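Side-chain contacts in putative sodium:solute symporter (Proteus mirabilis, PDB 5NV9), which couples the inward sodium gradient to the uptake of the sialic acid N-acetylneuraminic acid across the bacterial inner membrane: residues D36-G41 and S347-S352; Q249-S254 and Q259-T264. One frame throughout, in Å; residues are numbered along the deposited sequence.

Contact 1 (D36-G41 and S347-S352)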
loop_
_atom_site.group_PDB
_atom_site.type_symbol
_atom_site.label_atom_id
_atom_site.label_comp_id
_atom_site.label_asym_id
_atom_site.label_seq_id
_atom_site.Cartn_x
_atom_site.Cartn_y
_atom_site.Cartn_z
ATOM N N ASP A 36 -7.808 -22.133 -3.038
ATOM C CA ASP A 36 -6.364 -22.223 -3.020
ATOM C C ASP A 36 -5.826 -21.565 -4.267
ATOM O O ASP A 36 -4.888 -20.798 -4.164
ATOM C CB ASP A 36 -5.871 -23.663 -2.979
ATOM C CG ASP A 36 -4.355 -23.733 -2.923
ATOM O OD1 ASP A 36 -3.756 -23.420 -1.884
ATOM O OD2 ASP A 36 -3.725 -24.036 -3.936
ATOM N N ASP A 37 -6.409 -21.884 -5.430
ATOM C CA ASP A 37 -6.077 -21.171 -6.654
ATOM C C ASP A 37 -6.262 -19.674 -6.492
ATOM O O ASP A 37 -5.348 -18.926 -6.746
ATOM C CB ASP A 37 -6.884 -21.651 -7.861
ATOM C CG ASP A 37 -6.623 -23.130 -8.173
ATOM O OD1 ASP A 37 -5.417 -23.590 -8.228
ATOM O OD2 ASP A 37 -7.649 -23.820 -8.301
ATOM N N TYR A 38 -7.425 -19.267 -6.027
ATOM C CA TYR A 38 -7.811 -17.873 -6.081
ATOM C C TYR A 38 -7.016 -16.965 -5.125
ATOM O O TYR A 38 -6.811 -15.800 -5.440
ATOM C CB TYR A 38 -9.297 -17.782 -5.792
ATOM C CG TYR A 38 -10.013 -16.592 -6.346
ATOM C CD1 TYR A 38 -10.425 -16.554 -7.688
ATOM C CD2 TYR A 38 -10.348 -15.521 -5.532
ATOM C CE1 TYR A 38 -11.127 -15.474 -8.190
ATOM C CE2 TYR A 38 -11.065 -14.454 -6.026
ATOM C CZ TYR A 38 -11.420 -14.422 -7.363
ATOM O OH TYR A 38 -12.158 -13.365 -7.833
ATOM N N PHE A 39 -6.617 -17.500 -3.963
ATOM C CA PHE A 39 -5.927 -16.730 -2.929
ATOM C C PHE A 39 -4.446 -17.096 -2.772
ATOM O O PHE A 39 -3.665 -16.258 -2.332
ATOM C CB PHE A 39 -6.643 -16.860 -1.576
ATOM C CG PHE A 39 -8.080 -16.338 -1.558
ATOM C CD1 PHE A 39 -8.367 -15.064 -1.948
ATOM C CD2 PHE A 39 -9.120 -17.159 -1.159
ATOM C CE1 PHE A 39 -9.646 -14.590 -1.923
ATOM C CE2 PHE A 39 -10.426 -16.706 -1.123
ATOM C CZ PHE A 39 -10.694 -15.402 -1.482
ATOM N N ARG A 40 -4.081 -18.353 -3.075
ATOM C CA ARG A 40 -2.714 -18.840 -2.873
ATOM C C ARG A 40 -2.012 -19.088 -4.213
ATOM O O ARG A 40 -0.800 -19.260 -4.252
ATOM C CB ARG A 40 -2.685 -20.076 -1.973
ATOM C CG ARG A 40 -3.271 -19.788 -0.571
ATOM C CD ARG A 40 -3.325 -21.000 0.427
ATOM N NE ARG A 40 -2.175 -21.860 0.236
ATOM C CZ ARG A 40 -1.062 -21.871 0.950
ATOM N NH1 ARG A 40 -0.906 -21.145 2.032
ATOM N NH2 ARG A 40 -0.116 -22.701 0.591
ATOM N N GLY A 41 -2.752 -19.070 -5.326
ATOM C CA GLY A 41 -2.118 -19.205 -6.635
ATOM C C GLY A 41 -1.544 -20.610 -6.927
ATOM O O GLY A 41 -0.737 -20.763 -7.847
ATOM N N SER A 347 -5.665 -5.032 -2.765
ATOM C CA SER A 347 -6.469 -4.753 -1.600
ATOM C C SER A 347 -7.823 -5.500 -1.722
ATOM O O SER A 347 -8.302 -6.071 -0.731
ATOM C CB SER A 347 -6.734 -3.234 -1.432
ATOM O OG SER A 347 -5.650 -2.510 -0.845
ATOM N N LEU A 348 -8.433 -5.520 -2.914
ATOM C CA LEU A 348 -9.716 -6.277 -3.103
ATOM C C LEU A 348 -9.568 -7.796 -2.915
ATOM O O LEU A 348 -10.350 -8.444 -2.165
ATOM C CB LEU A 348 -10.343 -6.023 -4.452
ATOM C CG LEU A 348 -10.880 -4.608 -4.773
ATOM C CD1 LEU A 348 -11.359 -4.554 -6.241
ATOM C CD2 LEU A 348 -11.964 -4.151 -3.851
ATOM N N ASN A 349 -8.561 -8.363 -3.538
ATOM C CA ASN A 349 -8.284 -9.768 -3.328
ATOM C C ASN A 349 -7.961 -10.131 -1.861
ATOM O O ASN A 349 -8.424 -11.166 -1.363
ATOM C CB ASN A 349 -7.188 -10.257 -4.240
ATOM C CG ASN A 349 -6.953 -11.754 -4.101
ATOM O OD1 ASN A 349 -6.138 -12.148 -3.298
ATOM N ND2 ASN A 349 -7.582 -12.572 -4.945
ATOM N N SER A 350 -7.187 -9.288 -1.180
ATOM C CA SER A 350 -6.836 -9.557 0.223
ATOM C C SER A 350 -7.990 -9.433 1.094
ATOM O O SER A 350 -8.076 -10.156 2.090
ATOM C CB SER A 350 -5.715 -8.663 0.688
ATOM O OG SER A 350 -4.553 -9.016 -0.049
ATOM N N ILE A 351 -8.836 -8.437 0.827
ATOM C CA ILE A 351 -10.114 -8.292 1.561
ATOM C C ILE A 351 -10.919 -9.546 1.450
ATOM O O ILE A 351 -11.370 -10.116 2.466
ATOM C CB ILE A 351 -10.934 -7.111 1.127
ATOM C CG1 ILE A 351 -10.316 -5.832 1.628
ATOM C CG2 ILE A 351 -12.363 -7.201 1.689
ATOM C CD1 ILE A 351 -10.731 -4.590 0.839
ATOM N N SER A 352 -11.104 -10.020 0.241
ATOM C CA SER A 352 -11.803 -11.313 0.036
ATOM C C SER A 352 -11.098 -12.498 0.630
ATOM O O SER A 352 -11.789 -13.367 1.111
ATOM C CB SER A 352 -12.091 -11.573 -1.402
ATOM O OG SER A 352 -12.787 -12.795 -1.571
#
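F39 carries the tight part of this contact: its ring points its rim at S352, with CZ 3.3 Å from S352 OG near the ring plane and CE1 3.6 Å from S352 C. N349 comes up beside the same ring, its OD1 3.9 Å from F39 CD1, and the amide is turned 60° against the phenyl plane. CG of N349 lies anti to the backbone N (chi1 -176°), which sends the amide out to the end of the short helix, where ND2 gives a weak hydrogen bond of 3.4 Å to Y38 O. The stronger polar partners lie outside: Q259 for the N349 amide oxygen, A377 O for S352 OG. Y38 turns the CD2 edge of its ring to one face of the F39 ring, near the rim, and its hydroxyl reaches W171 O. The looser side is that of D36, D37 and R40, partly exposed and without contact to 347-352, where R40 NE bridges D36 OD1 at 3.1 Å. Cytoplasmic helix 35-40 thus abuts the inner half of transmembrane helix 328-361, whose preceding turn supplies sodium ligands S345 and S346, while helix 370-398 packs on Y38, F39 and S352.

Contact 2 (Q249-S254 and Q259-T264)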
loop_
_atom_site.group_PDB
_atom_site.type_symbol
_atom_site.label_atom_id
_atom_site.label_comp_id
_atom_site.label_asym_id
_atom_site.label_seq_id
_atom_site.Cartn_x
_atom_site.Cartn_y
_atom_site.Cartn_z
ATOM N N GLN A 249 4.221 -2.666 10.163
ATOM C CA GLN A 249 2.789 -2.963 9.858
ATOM C C GLN A 249 2.658 -3.546 8.462
ATOM O O GLN A 249 2.013 -4.583 8.238
ATOM C CB GLN A 249 1.947 -1.710 9.964
ATOM C CG GLN A 249 0.515 -1.981 9.560
ATOM C CD GLN A 249 -0.413 -0.814 9.833
ATOM O OE1 GLN A 249 -0.272 -0.085 10.816
ATOM N NE2 GLN A 249 -1.414 -0.673 8.999
ATOM N N GLN A 250 3.240 -2.855 7.516
ATOM C CA GLN A 250 3.054 -3.197 6.053
ATOM C C GLN A 250 3.547 -4.598 5.713
ATOM O O GLN A 250 2.870 -5.332 5.024
ATOM C CB GLN A 250 3.755 -2.164 5.171
ATOM C CG GLN A 250 3.625 -2.337 3.651
ATOM C CD GLN A 250 2.196 -2.173 3.163
ATOM O OE1 GLN A 250 1.797 -1.089 2.706
ATOM N NE2 GLN A 250 1.405 -3.249 3.275
ATOM N N PHE A 251 4.696 -4.974 6.267
ATOM C CA PHE A 251 5.359 -6.216 5.935
ATOM C C PHE A 251 5.141 -7.407 6.838
ATOM O O PHE A 251 5.529 -8.510 6.426
ATOM C CB PHE A 251 6.865 -5.928 5.677
ATOM C CG PHE A 251 7.074 -5.060 4.473
ATOM C CD1 PHE A 251 7.149 -5.622 3.204
ATOM C CD2 PHE A 251 7.113 -3.668 4.592
ATOM C CE1 PHE A 251 7.297 -4.821 2.078
ATOM C CE2 PHE A 251 7.260 -2.849 3.465
ATOM C CZ PHE A 251 7.355 -3.444 2.212
ATOM N N THR A 252 4.513 -7.222 8.008
ATOM C CA THR A 252 4.212 -8.341 8.945
ATOM C C THR A 252 2.720 -8.548 9.267
ATOM O O THR A 252 2.284 -9.639 9.597
ATOM C CB THR A 252 4.949 -8.171 10.287
ATOM O OG1 THR A 252 4.524 -7.002 11.001
ATOM C CG2 THR A 252 6.444 -8.090 10.064
ATOM N N ALA A 253 1.933 -7.485 9.216
ATOM C CA ALA A 253 0.587 -7.509 9.786
ATOM C C ALA A 253 -0.469 -7.180 8.767
ATOM O O ALA A 253 -1.613 -7.154 9.137
ATOM C CB ALA A 253 0.499 -6.540 10.975
ATOM N N SER A 254 -0.097 -6.985 7.493
ATOM C CA SER A 254 -1.009 -6.503 6.475
ATOM C C SER A 254 -1.162 -7.582 5.405
ATOM O O SER A 254 -0.185 -7.974 4.772
ATOM C CB SER A 254 -0.473 -5.205 5.893
ATOM O OG SER A 254 -1.459 -4.581 5.117
ATOM N N GLN A 259 0.226 -12.014 2.038
ATOM C CA GLN A 259 -0.233 -12.970 1.009
ATOM C C GLN A 259 0.809 -13.339 -0.051
ATOM O O GLN A 259 0.845 -14.485 -0.529
ATOM C CB GLN A 259 -1.465 -12.390 0.316
ATOM C CG GLN A 259 -2.528 -13.408 -0.020
ATOM C CD GLN A 259 -3.656 -12.769 -0.792
ATOM O OE1 GLN A 259 -3.944 -11.587 -0.561
ATOM N NE2 GLN A 259 -4.277 -13.517 -1.740
ATOM N N ARG A 260 1.664 -12.392 -0.431
ATOM C CA ARG A 260 2.724 -12.699 -1.413
ATOM C C ARG A 260 3.808 -13.613 -0.872
ATOM O O ARG A 260 4.556 -14.171 -1.652
ATOM C CB ARG A 260 3.381 -11.434 -1.959
ATOM C CG ARG A 260 2.672 -10.818 -3.130
ATOM C CD ARG A 260 1.524 -9.937 -2.724
ATOM N NE ARG A 260 0.761 -9.497 -3.898
ATOM C CZ ARG A 260 -0.560 -9.296 -3.915
ATOM N NH1 ARG A 260 -1.281 -9.465 -2.823
ATOM N NH2 ARG A 260 -1.153 -8.960 -5.039
ATOM N N TYR A 261 3.916 -13.769 0.451
ATOM C CA TYR A 261 4.909 -14.658 1.027
ATOM C C TYR A 261 4.574 -16.141 0.871
ATOM O O TYR A 261 5.461 -16.979 1.032
ATOM C CB TYR A 261 5.108 -14.353 2.532
ATOM C CG TYR A 261 5.513 -12.882 2.868
ATOM C CD1 TYR A 261 6.123 -12.022 1.933
ATOM C CD2 TYR A 261 5.284 -12.381 4.147
ATOM C CE1 TYR A 261 6.493 -10.704 2.287
ATOM C CE2 TYR A 261 5.680 -11.094 4.512
ATOM C CZ TYR A 261 6.252 -10.241 3.600
ATOM O OH TYR A 261 6.584 -8.957 4.076
ATOM N N ILE A 262 3.306 -16.462 0.614
ATOM C CA ILE A 262 2.832 -17.849 0.565
ATOM C C ILE A 262 2.471 -18.326 -0.869
ATOM O O ILE A 262 2.079 -19.477 -1.070
ATOM C CB ILE A 262 1.671 -18.057 1.579
ATOM C CG1 ILE A 262 0.497 -17.107 1.375
ATOM C CG2 ILE A 262 2.169 -17.719 2.988
ATOM C CD1 ILE A 262 -0.564 -17.632 0.464
ATOM N N VAL A 263 2.583 -17.445 -1.864
ATOM C CA VAL A 263 2.289 -17.861 -3.247
ATOM C C VAL A 263 3.435 -18.564 -3.953
ATOM O O VAL A 263 3.231 -19.171 -5.039
ATOM C CB VAL A 263 1.821 -16.671 -4.124
ATOM C CG1 VAL A 263 0.537 -16.096 -3.612
ATOM C CG2 VAL A 263 2.871 -15.601 -4.265
ATOM N N THR A 264 4.645 -18.425 -3.406
ATOM C CA THR A 264 5.848 -19.087 -3.893
ATOM C C THR A 264 5.953 -20.521 -3.375
ATOM O O THR A 264 5.526 -20.833 -2.256
ATOM C CB THR A 264 7.065 -18.332 -3.410
ATOM O OG1 THR A 264 6.850 -17.914 -2.035
ATOM C CG2 THR A 264 7.237 -17.128 -4.231
#
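Both aromatic residues carry CG anti to the carbonyl carbon, chi1 -65° at F251 and -57° at Y261, yet they use this torsion differently. In Y261 it extends the phenol from the loop straight toward helix 236-253; in F251 it swings the phenyl off the line of approach and lets the hydroxyl come in beside CB and the backbone carbonyl. The two side chains cross at about a right angle and do not stack. Y261 OH donates to F251 O at 2.6 Å, a short bond that lies in the carbonyl plane and meets a lone pair at a C=O...O angle of 125°. The same oxygen sits at the edge of the tyrosine ring, 3.2 Å from CE2. Y261 OH also lies in the plane of the phenylalanine ring at its edge, 3.4 Å from F251 CB and 3.5 Å from F251 CD1, and so sits in the corner formed by the carbonyl, CB and the phenyl rim.

Much of the packing around the pair is apolar: V92 and I97 of helix 89-102 and L274 of helix 267-301 touch Y261, while L89 of helix 89-102, V54 of helix 47-58 and N277 of helix 267-301 touch F251. The phenyl group also stands about 4 Å from the side chain of T58, which binds sialic acid, and about 6 Å from the bound sugar, consistent with a second-shell position next to the pocket.

The carbonyl lies within the wider pi-type turn 249-253, in the last part of helix 236-253. A buried phenol thus finds its acceptor in the main chain, and a carbonyl near the helix end gains a side-chain donor, tying the loop after helix 255-258 back to helix 236-253.

Both contacts are buried, but contact 1 joins parts of the chain some 300 residues apart, whereas contact 2 closes a local turn around helix 255-258. Their centres lie 12 Å apart, and Q259 connects them: its OE1 takes a probable hydrogen bond from S350 OG at 2.7 Å, and its NE2 another to N349 OD1 at 2.8 Å. Next to this polar seam, I262 and V263 pack against R40. Contact 1 is mainly ring-edge packing with one weak amide bond, has a partly exposed charged flank, and sits near a sodium site; contact 2 rests on one short phenol-to-carbonyl bond in largely apolar surroundings, nearer the sugar pocket.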